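PKS (Streptomyces albus, PDB 4OQJ) probably catalyses decarboxylative chain extension on carrier-protein-bound acyl groups, as a ketosynthase-containing part of the polyketide synthase for oxazolomycin. Local coordinates at residues A121-Q126 and D274-H279; Y230-H233 and S239-G242; R151-T154 and D159-R162. All blocks are in the same frame, centred on the assembly; numbering follows the deposited sequence. Where two conformers were deposited one is given.

In the fold
The three contacts all belong to the ketosynthase part of the chain, but in different settings. Interaction 1 is the buried one, about 9 Å from the centre of the chain, and joins the loop after helix 105-121 to the loop after helix 268-274 across 147 intervening residues. Interactions 2 and 3, each about 34 Å from that centre, are short-range and partly buried, and both come near the second subunit. No two of the contacts touch or share elements. Their chemistry differs accordingly: a tyrosine-carboxylate bond backed by a lysine in interaction 1, a tyrosine-carbonyl bond with a proline-histidine contact in interaction 2, and an arginine bonded to two carbonyls in interaction 3.

Interaction 1 of 3, residues A121-Q126 and D274-H279; sequences AGYDPQ and DGDTVH
Y123 reaches across to D276 and ends in a hydrogen bond from its OH to D276 OD1 at 2.7 Å. The two residues belong to loops that follow helices 105-121 and 268-274, beside strand 23-31 in the central sheet of the thiolase-type ketosynthase fold. Along the tyrosine, CB and CG lie back from the other segment; with CG anti to the carbonyl carbon (chi1 -75°), the ring is aimed so that its hydroxyl end reaches D276. That far end carries the contact: CE1 passes 3.4 Å from D276 OD1, CZ is equally near that oxygen, and OH makes the bond while also lying 3.9 Å from D274 CB. The carboxylate sits at the ring edge, close to its plane, and is turned 84° against the ring. D276 OD1 receives the hydroxyl through its syn lone pair, on the side of OD2. K266 NZ binds Y123 OH and forms salt bridges with D274 OD2 and D276 OD2, so a lysine joins the hydroxyl and both carboxylates and probably offsets their negative charge in this buried place.

A water makes a second link, donating to A121 O at 2.6 Å and accepting a weak bond from T277 N. Both loops leave their helices through a glycine with positive phi, G122 and G275, each closing a Schellman motif.

R691 makes a cation-pi interaction with the Y123 ring; its NE bonds to G122 O and its backbone O to T277 OG1. D276 touches both I26 of strand 23-31 and A271 of helix 268-274, while Y123 rests on I26.

Interaction 2 of 3, residues Y230-H233 and S239-G242; sequences YLHH and SPDG
Y230 and H232 face a type I-like beta turn, S239-G242, across a backbone separation that narrows from 9.2 Å between the CA atoms of Y230 and G242 to 5.7 Å between those of H232 and P240. Y230 and L231 form an edge strand of a small antiparallel sheet with strands 75-79 and 53-54, so the contact folds the loop that follows back against this strand. Y230 has CG between its backbone N and carbonyl carbon (chi1 61°), and from there the ring extends to the turn, where OH donates to S239 O at 2.7 Å. The carbonyl oxygen lies at the ring edge, in the ring plane, whereas the hydroxyl is tilted 32° from the plane of the carbonyl. V255 also touches the tyrosine, and Q252 packs on P240.

S239 directs its CB away from the strand, and its OG bonds to H243 O. The neighbouring H233 faces the dimer partner, packing on V158 of the second subunit.

H232 packs on the same S239-P240 peptide whose oxygen Y230 binds, its CD2 lying 3.6 Å from S239 C. The imidazole extends alongside the pyrrolidine ring of P240 in a common direction. Here the contact is CH-pi: P240 CG lies over one imidazole face, closer to H232 NE2, at 3.6 Å, than to the ring centre.

Interaction 3 of 3, residues R151-T154 and D159-R162; sequences RYRT and DRYR
R160 lies across the ring of Y152 and bonds to the carbonyl end of the preceding helix, between two consecutive helices, 149-153 and 157-167, joined by a short turn. The tight part is the arginine chain laid over the tyrosine ring. Y152 CG is anti to its backbone N (chi1 -173°), which swings the ring beneath the arginine. R160 CG stands over one ring face in a CH-pi contact, 3.7 Å from Y152 CE2, and CD follows across the ring. Beyond it the guanidinium lies almost parallel to the ring, with planes 8° apart and Y152 CE1 over one guanidinium face, near its margin. Because the R160 chain is extended from CG to NE, the guanidinium reaches the last carbonyls of helix 149-153. There NE donates to Y152 O at 2.8 Å. NH2 makes a second bond, to R153 O at 2.8 Å, more bent at the hydrogen (131°), with the nitrogen above the carbonyl plane. The positive group thus sits at the C-terminal end of a helix, where the partial negative charge of the carbonyls would probably favour it. The second subunit covers this part, its L140 packing on Y152 and its H146 on R160.

The R153 side chain forms the looser side. Its guanidinium comes close to that of R153 of the second subunit, a pair of like charges, and its CB stays 4.3 Å from R160 NH2.

Interaction 1 of 3, residues A121-Q126 and D274-H279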
# COMPACT_ATOMS: atom_id res chain seq x y z
N ALA A 121 1.89 -2.44 -23.51
CA ALA A 121 0.91 -3.50 -23.26
C ALA A 121 -0.18 -3.54 -24.33
O ALA A 121 -0.74 -4.60 -24.61
CB ALA A 121 0.27 -3.32 -21.89
N GLY A 122 -0.46 -2.38 -24.92
CA GLY A 122 -1.44 -2.28 -25.99
C GLY A 122 -2.82 -1.83 -25.51
O GLY A 122 -3.80 -2.03 -26.22
N TYR A 123 -2.89 -1.20 -24.33
CA TYR A 123 -4.17 -0.75 -23.77
C TYR A 123 -4.24 0.76 -23.60
O TYR A 123 -3.37 1.38 -22.99
CB TYR A 123 -4.44 -1.44 -22.43
CG TYR A 123 -4.86 -2.88 -22.60
CD1 TYR A 123 -3.90 -3.91 -22.66
CD2 TYR A 123 -6.19 -3.21 -22.76
CE1 TYR A 123 -4.29 -5.22 -22.85
CE2 TYR A 123 -6.58 -4.52 -22.98
CZ TYR A 123 -5.63 -5.52 -23.01
OH TYR A 123 -6.04 -6.81 -23.22
N ASP A 124 -5.27 1.35 -24.20
CA ASP A 124 -5.63 2.75 -24.01
C ASP A 124 -6.72 2.83 -22.93
O ASP A 124 -7.88 2.49 -23.18
CB ASP A 124 -6.13 3.37 -25.33
CG ASP A 124 -6.65 4.79 -25.17
OD1 ASP A 124 -6.44 5.39 -24.08
OD2 ASP A 124 -7.26 5.30 -26.14
N PRO A 125 -6.35 3.25 -21.71
CA PRO A 125 -7.37 3.23 -20.66
C PRO A 125 -8.49 4.25 -20.84
O PRO A 125 -9.47 4.21 -20.08
CB PRO A 125 -6.58 3.54 -19.38
CG PRO A 125 -5.15 3.45 -19.73
CD PRO A 125 -5.04 3.71 -21.21
N GLN A 126 -8.38 5.15 -21.81
CA GLN A 126 -9.47 6.08 -22.06
C GLN A 126 -10.64 5.38 -22.75
O GLN A 126 -11.72 5.94 -22.87
CB GLN A 126 -9.02 7.27 -22.91
CG GLN A 126 -7.96 8.12 -22.25
CD GLN A 126 -7.66 9.38 -23.03
OE1 GLN A 126 -7.76 9.41 -24.26
NE2 GLN A 126 -7.32 10.45 -22.31
N ASP A 274 -7.30 -12.91 -23.85
CA ASP A 274 -7.44 -11.65 -24.57
C ASP A 274 -6.43 -11.50 -25.69
O ASP A 274 -6.52 -10.57 -26.51
CB ASP A 274 -7.32 -10.45 -23.62
CG ASP A 274 -8.43 -10.41 -22.59
OD1 ASP A 274 -9.44 -11.11 -22.79
OD2 ASP A 274 -8.29 -9.67 -21.58
N GLY A 275 -5.44 -12.39 -25.73
CA GLY A 275 -4.44 -12.36 -26.78
C GLY A 275 -3.29 -11.40 -26.53
O GLY A 275 -2.60 -11.01 -27.47
N ASP A 276 -3.08 -11.01 -25.26
CA ASP A 276 -1.99 -10.09 -24.93
C ASP A 276 -0.60 -10.72 -25.12
O ASP A 276 -0.45 -11.93 -25.09
CB ASP A 276 -2.12 -9.59 -23.49
CG ASP A 276 -3.44 -8.92 -23.20
OD1 ASP A 276 -4.03 -8.31 -24.12
OD2 ASP A 276 -3.90 -9.01 -22.05
N THR A 277 0.41 -9.89 -25.30
CA THR A 277 1.79 -10.36 -25.21
C THR A 277 2.15 -10.62 -23.74
O THR A 277 2.00 -9.73 -22.90
CB THR A 277 2.76 -9.36 -25.82
OG1 THR A 277 2.53 -9.29 -27.23
CG2 THR A 277 4.21 -9.79 -25.59
N VAL A 278 2.60 -11.83 -23.43
CA VAL A 278 3.08 -12.15 -22.07
C VAL A 278 4.60 -12.09 -22.08
O VAL A 278 5.26 -12.85 -22.79
CB VAL A 278 2.57 -13.54 -21.62
CG1 VAL A 278 3.04 -13.86 -20.20
CG2 VAL A 278 1.04 -13.59 -21.69
N HIS A 279 5.16 -11.16 -21.32
CA HIS A 279 6.61 -10.98 -21.26
C HIS A 279 7.25 -11.95 -20.26
O HIS A 279 8.39 -12.39 -20.42
CB HIS A 279 6.95 -9.54 -20.89
CG HIS A 279 6.59 -8.55 -21.96
ND1 HIS A 279 5.29 -8.16 -22.21
CD2 HIS A 279 7.36 -7.89 -22.86
CE1 HIS A 279 5.28 -7.30 -23.21
NE2 HIS A 279 6.52 -7.11 -23.61
O HOH W 1 0.43 -6.93 -24.30

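Interaction 2 of 3, residues Y230-H233 and S239-G242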
# COMPACT_ATOMS: atom_id res chain seq x y z
N TYR A 230 29.67 12.76 -5.07
CA TYR A 230 29.32 12.58 -3.66
C TYR A 230 30.57 12.37 -2.83
O TYR A 230 31.60 11.92 -3.34
CB TYR A 230 28.37 11.40 -3.48
CG TYR A 230 28.96 10.07 -3.92
CD1 TYR A 230 28.90 9.68 -5.24
CD2 TYR A 230 29.55 9.20 -3.01
CE1 TYR A 230 29.42 8.48 -5.65
CE2 TYR A 230 30.07 8.00 -3.42
CZ TYR A 230 30.00 7.64 -4.74
OH TYR A 230 30.51 6.45 -5.18
N LEU A 231 30.47 12.71 -1.56
CA LEU A 231 31.57 12.54 -0.64
C LEU A 231 31.48 11.13 -0.05
O LEU A 231 30.40 10.67 0.32
CB LEU A 231 31.54 13.60 0.46
CG LEU A 231 32.84 13.84 1.21
CD1 LEU A 231 33.92 14.40 0.30
CD2 LEU A 231 32.58 14.80 2.36
N HIS A 232 32.62 10.45 -0.02
CA HIS A 232 32.65 9.09 0.49
C HIS A 232 32.74 9.14 2.01
O HIS A 232 33.58 9.86 2.56
CB HIS A 232 33.82 8.30 -0.10
CG HIS A 232 33.92 6.91 0.43
ND1 HIS A 232 34.90 6.52 1.33
CD2 HIS A 232 33.15 5.82 0.22
CE1 HIS A 232 34.73 5.25 1.63
NE2 HIS A 232 33.68 4.79 0.97
N HIS A 233 31.85 8.40 2.69
CA HIS A 233 31.90 8.23 4.15
C HIS A 233 31.95 6.74 4.48
O HIS A 233 31.13 5.97 3.99
CB HIS A 233 30.68 8.85 4.84
CG HIS A 233 30.43 10.27 4.47
ND1 HIS A 233 31.06 11.33 5.10
CD2 HIS A 233 29.59 10.83 3.56
CE1 HIS A 233 30.64 12.47 4.58
NE2 HIS A 233 29.75 12.19 3.64
N SER A 239 30.25 3.55 -2.50
CA SER A 239 31.60 3.11 -2.78
C SER A 239 32.55 4.29 -2.99
O SER A 239 32.11 5.39 -3.31
CB SER A 239 31.62 2.21 -4.01
OG SER A 239 31.58 2.97 -5.19
N PRO A 240 33.86 4.04 -2.82
CA PRO A 240 34.89 5.08 -2.95
C PRO A 240 35.24 5.44 -4.39
O PRO A 240 35.92 6.45 -4.58
CB PRO A 240 36.12 4.45 -2.27
CG PRO A 240 35.63 3.23 -1.57
CD PRO A 240 34.45 2.78 -2.34
N ASP A 241 34.80 4.64 -5.36
CA ASP A 241 35.18 4.83 -6.76
C ASP A 241 34.00 4.86 -7.74
O ASP A 241 34.20 4.87 -8.95
CB ASP A 241 36.15 3.73 -7.19
CG ASP A 241 35.58 2.34 -6.98
OD1 ASP A 241 34.37 2.20 -6.65
OD2 ASP A 241 36.35 1.37 -7.16
N GLY A 242 32.78 4.85 -7.22
CA GLY A 242 31.61 4.89 -8.09
C GLY A 242 31.26 3.55 -8.73
O GLY A 242 30.30 3.45 -9.50

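Interaction 3 of 3, residues R151-T154 and D159-R162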
# COMPACT_ATOMS: atom_id res chain seq x y z
N ARG A 151 10.70 28.86 -1.57
CA ARG A 151 9.41 29.19 -2.14
C ARG A 151 8.28 28.80 -1.19
O ARG A 151 7.35 29.58 -0.97
CB ARG A 151 9.26 28.47 -3.48
CG ARG A 151 8.27 29.08 -4.46
CD ARG A 151 8.71 28.75 -5.88
NE ARG A 151 7.59 28.60 -6.80
CZ ARG A 151 7.73 28.26 -8.08
NH1 ARG A 151 8.93 28.05 -8.59
NH2 ARG A 151 6.65 28.15 -8.85
N TYR A 152 8.37 27.59 -0.64
CA TYR A 152 7.34 27.08 0.27
C TYR A 152 7.20 27.91 1.56
O TYR A 152 6.10 28.31 1.92
CB TYR A 152 7.63 25.62 0.66
CG TYR A 152 6.50 25.00 1.46
CD1 TYR A 152 6.46 25.12 2.85
CD2 TYR A 152 5.47 24.33 0.83
CE1 TYR A 152 5.41 24.57 3.58
CE2 TYR A 152 4.43 23.78 1.55
CZ TYR A 152 4.40 23.90 2.92
OH TYR A 152 3.36 23.35 3.63
N ARG A 153 8.31 28.16 2.25
CA ARG A 153 8.23 28.78 3.57
C ARG A 153 7.82 30.26 3.53
O ARG A 153 7.39 30.81 4.54
CB ARG A 153 9.56 28.64 4.30
CG ARG A 153 9.56 27.51 5.34
CD ARG A 153 10.97 27.00 5.63
NE ARG A 153 11.55 26.44 4.42
CZ ARG A 153 12.67 26.86 3.83
NH1 ARG A 153 13.39 27.85 4.35
NH2 ARG A 153 13.07 26.27 2.72
N THR A 154 7.93 30.89 2.36
CA THR A 154 7.54 32.29 2.20
C THR A 154 6.28 32.46 1.35
O THR A 154 6.03 33.55 0.83
CB THR A 154 8.67 33.11 1.55
OG1 THR A 154 8.73 32.81 0.15
CG2 THR A 154 10.02 32.80 2.21
N ASP A 159 -0.83 28.78 -1.97
CA ASP A 159 0.28 28.36 -2.82
C ASP A 159 1.01 27.16 -2.21
O ASP A 159 1.49 26.28 -2.93
CB ASP A 159 1.25 29.53 -3.03
CG ASP A 159 0.72 30.54 -4.04
OD1 ASP A 159 0.07 30.11 -5.03
OD2 ASP A 159 0.94 31.76 -3.85
N ARG A 160 1.07 27.13 -0.88
CA ARG A 160 1.56 25.95 -0.17
C ARG A 160 0.70 24.73 -0.50
O ARG A 160 1.21 23.64 -0.73
CB ARG A 160 1.59 26.21 1.33
CG ARG A 160 2.75 27.09 1.76
CD ARG A 160 2.74 27.33 3.25
NE ARG A 160 3.91 28.08 3.68
CZ ARG A 160 4.26 28.25 4.95
NH1 ARG A 160 3.54 27.72 5.92
NH2 ARG A 160 5.35 28.95 5.24
N TYR A 161 -0.61 24.92 -0.51
CA TYR A 161 -1.53 23.85 -0.84
C TYR A 161 -1.27 23.34 -2.26
O TYR A 161 -1.21 22.15 -2.51
CB TYR A 161 -2.98 24.33 -0.68
CG TYR A 161 -4.02 23.32 -1.11
CD1 TYR A 161 -4.46 23.27 -2.42
CD2 TYR A 161 -4.56 22.42 -0.19
CE1 TYR A 161 -5.41 22.35 -2.82
CE2 TYR A 161 -5.51 21.50 -0.58
CZ TYR A 161 -5.94 21.46 -1.89
OH TYR A 161 -6.89 20.54 -2.29
N ARG A 162 -1.09 24.26 -3.20
CA ARG A 162 -0.80 23.85 -4.56
C ARG A 162 0.55 23.10 -4.65
O ARG A 162 0.69 22.13 -5.39
CB ARG A 162 -0.85 25.08 -5.48
CG ARG A 162 -0.64 24.81 -6.98
CD ARG A 162 -1.39 23.58 -7.54
NE ARG A 162 -2.85 23.70 -7.49
CZ ARG A 162 -3.68 23.02 -8.28
NH1 ARG A 162 -3.21 22.19 -9.20
NH2 ARG A 162 -5.00 23.17 -8.17